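Local coordinates for agglutinin (Rhizoctonia solani, PDB 4G9M), which binds carbohydrates as a ricin-type beta-trefoil lectin and assembles into a domain-swapped dimer, at the interface of chains A and B. Sequence-based numbering; all coordinates share one arbitrary frame. Chains: chain A/B, agglutinin.

The interface of chains A and B. Residues chain A 93-95, 100, 102, 129, 131; chain B 55-56, 107.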
ATOM      1  N   VAL A  93      -0.742   3.060   0.209  1.00 17.20           N
ATOM      2  CA  VAL A  93      -1.471   2.047  -0.556  1.00 14.04           C
ATOM      3  C   VAL A  93      -1.067   2.103  -2.031  1.00 15.85           C
ATOM      4  O   VAL A  93      -1.095   3.166  -2.646  1.00 18.36           O
ATOM      5  CB  VAL A  93      -3.011   2.253  -0.420  1.00 17.54           C
ATOM      6  CG1 VAL A  93      -3.771   1.211  -1.216  1.00 19.45           C
ATOM      7  CG2 VAL A  93      -3.439   2.232   1.053  1.00 20.66           C
ATOM      8  N   ALA A  94      -0.681   0.960  -2.596  1.00 15.57           N
ATOM      9  CA  ALA A  94      -0.180   0.929  -3.968  1.00 16.39           C
ATOM     10  C   ALA A  94      -1.272   1.363  -4.933  1.00 24.25           C
ATOM     11  O   ALA A  94      -2.408   0.892  -4.837  1.00 18.66           O
ATOM     12  CB  ALA A  94       0.317  -0.475  -4.318  1.00 16.75           C
ATOM     13  N   ALA A  95      -0.929   2.278  -5.838  1.00 16.49           N
ATOM     14  CA  ALA A  95      -1.872   2.694  -6.885  1.00 16.09           C
ATOM     15  C   ALA A  95      -1.353   2.365  -8.274  1.00 18.31           C
ATOM     16  O   ALA A  95      -0.193   1.960  -8.443  1.00 17.70           O
ATOM     17  CB  ALA A  95      -2.201   4.193  -6.770  1.00 17.91           C
ATOM     18  N   ALA A 100      -1.116   5.907  -3.036  1.00 16.93           N
ATOM     19  CA  ALA A 100      -2.013   6.771  -2.282  1.00 20.70           C
ATOM     20  C   ALA A 100      -1.553   6.818  -0.825  1.00 19.35           C
ATOM     21  O   ALA A 100      -1.057   5.837  -0.283  1.00 23.23           O
ATOM     22  CB  ALA A 100      -3.446   6.273  -2.370  1.00 25.14           C
ATOM     23  N   GLU A 102      -3.128   7.378   2.652  1.00 21.01           N
ATOM     24  CA  GLU A 102      -4.437   7.391   3.309  1.00 24.83           C
ATOM     25  C   GLU A 102      -4.347   7.775   4.773  1.00 25.39           C
ATOM     26  O   GLU A 102      -3.374   7.440   5.447  1.00 24.36           O
ATOM     27  CB  GLU A 102      -5.053   5.988   3.274  1.00 32.92           C
ATOM     28  CG  GLU A 102      -5.750   5.599   2.007  1.00 34.42           C
ATOM     29  CD  GLU A 102      -6.433   4.244   2.115  1.00 38.16           C
ATOM     30  OE1 GLU A 102      -6.223   3.538   3.126  1.00 37.84           O
ATOM     31  OE2 GLU A 102      -7.175   3.882   1.182  1.00 39.32           O
ATOM     32  N   ASN A 129     -11.028   9.698  -1.516  1.00 32.82           N
ATOM     33  CA  ASN A 129     -10.216   8.982  -2.506  1.00 28.08           C
ATOM     34  C   ASN A 129     -10.987   8.576  -3.767  1.00 31.95           C
ATOM     35  O   ASN A 129     -11.821   7.673  -3.732  1.00 32.56           O
ATOM     36  CB  ASN A 129      -9.564   7.754  -1.868  1.00 25.05           C
ATOM     37  CG  ASN A 129      -8.475   7.146  -2.736  1.00 31.46           C
ATOM     38  OD1 ASN A 129      -8.073   7.722  -3.755  1.00 31.59           O
ATOM     39  ND2 ASN A 129      -7.996   5.971  -2.343  1.00 24.81           N
ATOM     40  N   ALA A 131      -9.048   8.077  -6.539  1.00 28.07           N
ATOM     41  CA  ALA A 131      -7.900   7.594  -7.302  1.00 29.84           C
ATOM     42  C   ALA A 131      -7.705   8.399  -8.581  1.00 25.84           C
ATOM     43  O   ALA A 131      -7.444   7.847  -9.646  1.00 28.42           O
ATOM     44  CB  ALA A 131      -8.013   6.103  -7.598  1.00 33.33           C
TER
ATOM     45  N   GLY B  55     -10.900   2.905  -7.556  1.00 20.75           N
ATOM     46  CA  GLY B  55     -10.008   3.352  -6.510  1.00 23.50           C
ATOM     47  C   GLY B  55      -8.603   2.831  -6.736  1.00 19.29           C
ATOM     48  O   GLY B  55      -8.114   2.803  -7.869  1.00 23.28           O
ATOM     49  N   ASN B  56      -7.951   2.435  -5.641  1.00 20.71           N
ATOM     50  CA  ASN B  56      -6.643   1.808  -5.705  1.00 18.48           C
ATOM     51  C   ASN B  56      -6.745   0.285  -5.694  1.00 21.39           C
ATOM     52  O   ASN B  56      -5.755  -0.388  -5.459  1.00 18.24           O
ATOM     53  CB  ASN B  56      -5.751   2.251  -4.541  1.00 20.78           C
ATOM     54  CG  ASN B  56      -5.669   3.757  -4.408  1.00 22.51           C
ATOM     55  OD1 ASN B  56      -5.875   4.302  -3.329  1.00 22.16           O
ATOM     56  ND2 ASN B  56      -5.384   4.437  -5.507  1.00 22.36           N
ATOM     57  N   ARG B 107     -11.744  -4.516   5.109  1.00 20.68           N
ATOM     58  CA  ARG B 107     -10.363  -4.052   5.274  1.00 21.98           C
ATOM     59  C   ARG B 107      -9.689  -4.447   6.588  1.00 23.31           C
ATOM     60  O   ARG B 107      -8.488  -4.218   6.761  1.00 25.66           O
ATOM     61  CB  ARG B 107     -10.272  -2.532   5.093  1.00 21.40           C
ATOM     62  CG  ARG B 107     -10.557  -2.064   3.676  1.00 25.90           C
ATOM     63  CD  ARG B 107     -10.192  -0.605   3.486  1.00 32.91           C
ATOM     64  NE  ARG B 107     -10.637  -0.106   2.186  1.00 38.90           N
ATOM     65  CZ  ARG B 107     -10.238   1.042   1.647  1.00 46.13           C
ATOM     66  NH1 ARG B 107      -9.369   1.811   2.286  1.00 40.23           N
ATOM     67  NH2 ARG B 107     -10.702   1.417   0.461  1.00 51.60           N
TER
HETATM   68  O   HOH W   1      -3.585  -1.391  -3.797  1.00 17.51           O
HETATM   69  O   HOH W   2      -7.051   2.918  -1.085  1.00 24.05           O
HETATM   70  O   HOH W   3      -5.510   7.515  -5.075  1.00 25.32           O
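The side-chain amide of B:Asn56 is sandwiched between two parts of chain A: the methyl groups of A:Ala95 and A:Ala100 lie on one face, and A:Asn129 and A:Ala131 on the other. The site belongs to the domain-swapped dimer of this ricin-type beta-trefoil lectin; two-fold symmetry gives it a twin. The loop carrying B:Gly55 and B:Asn56 packs against strands 90-94 and 99-103 and the loop at A:Asn129 and A:Ala131. On the alanine face, A:Ala100 CB lies 3.3 Å from the carbonyl oxygen B:Asn56 OD1, while A:Ala95 CB sits over the amide nitrogen. On the opposite face, A:Asn129 ND2 donates to B:Asn56 OD1 at 2.9 Å. The acceptor lies almost in the amide plane of A:Asn129, but the donor arrives above the carbonyl plane of B:Asn56, the two amides being turned 40° apart. With CG anti to its backbone N (chi1 -167°), A:Asn129 turns its amide toward the partner loop. A bond within its own chain helps hold it: A:Ala131 N donates to A:Asn129 OD1 at 3.0 Å, from above the carbonyl plane. Water 3 joins that same oxygen to B:Asn56 ND2, lying near the plane of the B:Asn56 amide at its edge, so both ends of each amide are engaged. At the root of the side chain, on the alanine side, A:Val93 CG1 packs on B:Asn56 CB at 4.0 Å, and water 1 links the backbone oxygens of A:Ala94 and B:Asn56. Beside it, A:Ala131 CB rests against the backbone of B:Gly55, 3.6 Å from CA. Water 2 extends the polar network from B:Asn56 OD1 to the carboxylate oxygen A:Glu102 OE2. B:Arg107 reaches that carboxylate from the opposite direction on an extended chain. Its NH1 forms a hydrogen-bonded salt bridge with A:Glu102 OE2 at 3.2 Å, on the syn side. Although the carboxylate and guanidinium planes are nearly parallel, they are offset, and the nitrogen stands 25° out of the carboxylate plane.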